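Local atomic coordinates of esterase TesA (Pseudomonas aeruginosa, PDB entry 4JGG), a protein that hydrolyses carboxylic esters as a secreted serine esterase of the GDSL family, with lysophospholipase activity and weak thioesterase activity toward palmitoyl-coenzyme A. Residues 104-107 against 108-112. Residues are numbered along the deposited sequence; the frame is centred on the assembly and turned at random.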
loop_
_atom_site.group_PDB
_atom_site.type_symbol
_atom_site.label_atom_id
_atom_site.label_comp_id
_atom_site.label_asym_id
_atom_site.label_seq_id
_atom_site.Cartn_x
_atom_site.Cartn_y
_atom_site.Cartn_z
ATOM N N PRO A 104 8.259 15.276 3.350
ATOM C CA PRO A 104 8.795 13.927 3.163
ATOM C C PRO A 104 9.355 13.321 4.443
ATOM O O PRO A 104 9.350 12.102 4.589
ATOM C CB PRO A 104 9.932 14.148 2.165
ATOM C CG PRO A 104 9.525 15.349 1.405
ATOM C CD PRO A 104 8.814 16.231 2.377
ATOM N N ALA A 105 9.847 14.153 5.354
ATOM C CA ALA A 105 10.475 13.632 6.568
ATOM C C ALA A 105 9.439 13.051 7.527
ATOM O O ALA A 105 9.676 12.011 8.151
ATOM C CB ALA A 105 11.301 14.707 7.249
ATOM N N GLN A 106 8.290 13.722 7.642
ATOM C CA GLN A 106 7.211 13.233 8.498
ATOM C C GLN A 106 6.613 11.933 7.954
ATOM O O GLN A 106 6.119 11.101 8.721
ATOM C CB GLN A 106 6.125 14.304 8.707
ATOM C CG GLN A 106 5.513 14.885 7.419
ATOM C CD GLN A 106 4.256 14.139 6.958
ATOM O OE1 GLN A 106 3.451 13.677 7.779
ATOM N NE2 GLN A 106 4.082 14.028 5.645
ATOM N N LEU A 107 6.659 11.762 6.637
ATOM C CA LEU A 107 6.225 10.514 6.010
ATOM C C LEU A 107 7.124 9.388 6.479
ATOM O O LEU A 107 6.656 8.317 6.881
ATOM C CB LEU A 107 6.295 10.610 4.483
ATOM C CG LEU A 107 5.971 9.316 3.729
ATOM C CD1 LEU A 107 4.567 8.801 4.059
ATOM C CD2 LEU A 107 6.141 9.483 2.220
ATOM N N GLN A 108 8.427 9.639 6.426
ATOM C CA GLN A 108 9.415 8.641 6.810
ATOM C C GLN A 108 9.229 8.262 8.277
ATOM O O GLN A 108 9.311 7.095 8.644
ATOM C CB GLN A 108 10.830 9.176 6.559
ATOM C CG GLN A 108 11.875 8.083 6.358
ATOM C CD GLN A 108 12.238 7.378 7.649
ATOM O OE1 GLN A 108 11.927 7.858 8.739
ATOM N NE2 GLN A 108 12.904 6.229 7.534
ATOM N N GLN A 109 8.960 9.253 9.115
ATOM C CA GLN A 109 8.760 9.008 10.542
ATOM C C GLN A 109 7.507 8.163 10.823
ATOM O O GLN A 109 7.551 7.150 11.538
ATOM C CB GLN A 109 8.662 10.353 11.271
ATOM C CG GLN A 109 8.508 10.252 12.783
ATOM C CD GLN A 109 8.196 11.599 13.416
ATOM O OE1 GLN A 109 7.256 12.288 13.007
ATOM N NE2 GLN A 109 8.989 11.987 14.408
ATOM N N ASN A 110 6.384 8.601 10.269
ATOM C CA ASN A 110 5.121 7.903 10.437
ATOM C C ASN A 110 5.133 6.463 9.914
ATOM O O ASN A 110 4.692 5.548 10.603
ATOM C CB ASN A 110 3.997 8.694 9.777
ATOM C CG ASN A 110 3.732 10.010 10.474
ATOM O OD1 ASN A 110 4.007 10.154 11.669
ATOM N ND2 ASN A 110 3.185 10.978 9.734
ATOM N N LEU A 111 5.644 6.262 8.702
ATOM C CA LEU A 111 5.686 4.921 8.117
ATOM C C LEU A 111 6.624 4.014 8.909
ATOM O O LEU A 111 6.299 2.873 9.187
ATOM C CB LEU A 111 6.133 4.966 6.649
ATOM C CG LEU A 111 5.202 5.492 5.553
ATOM C CD1 LEU A 111 5.963 5.479 4.234
ATOM C CD2 LEU A 111 3.921 4.655 5.426
ATOM N N ALA A 112 7.790 4.539 9.267
ATOM C CA ALA A 112 8.747 3.819 10.092
ATOM C C ALA A 112 8.107 3.331 11.387
ATOM O O ALA A 112 8.233 2.158 11.730
ATOM C CB ALA A 112 9.955 4.712 10.394
HETATM O O HOH W 1 3.395 13.866 10.835
#
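Leu107 and Leu111 are joined through their backbones by the shortest of four i-to-i+4 hydrogen bonds, 2.9 Å from Leu111 N to Leu107 O, in the first turns of helix 104-121 of this alpha/beta/alpha GDSL hydrolase. Asn110 N bonds Gln106 O at 3.0 Å, and both of these N-H groups point almost straight at their acceptors. Gln109 N reaches Ala105 O, also at 3.0 Å, in a more bent bond. At the N-terminal end, Gln108 N to Pro104 O is longer, 3.2 Å.

One helical turn apart, the side-chain amides of Gln106 and Asn110 stand 79° to each other, and a water links them. It donates to Gln106 OE1 and accepts from Asn110 ND2, 3.1 Å from each. The amide of Gln106 is carried back alongside the helix toward its N-terminal end: with CG between the backbone N and the carbonyl carbon (chi1 55°) and a bend at chi2, NE2 comes to where it bonds Ala103 O and Asp97 OD2. Asn110 ND2 also bonds Ser70 OG, tying the buried amide to helix 70-84.

Leu107 touches Val147 and Leu111 touches Tyr148, both of helix 138-155, where Gln108 NE2 bonds Gln154 OE1; Leu107 also meets Ser70. Between the two leucines, the CD1 methyl of Leu107 lies against the CD1 methyl and the CG methine of Leu111, at 3.6 and 3.7 Å.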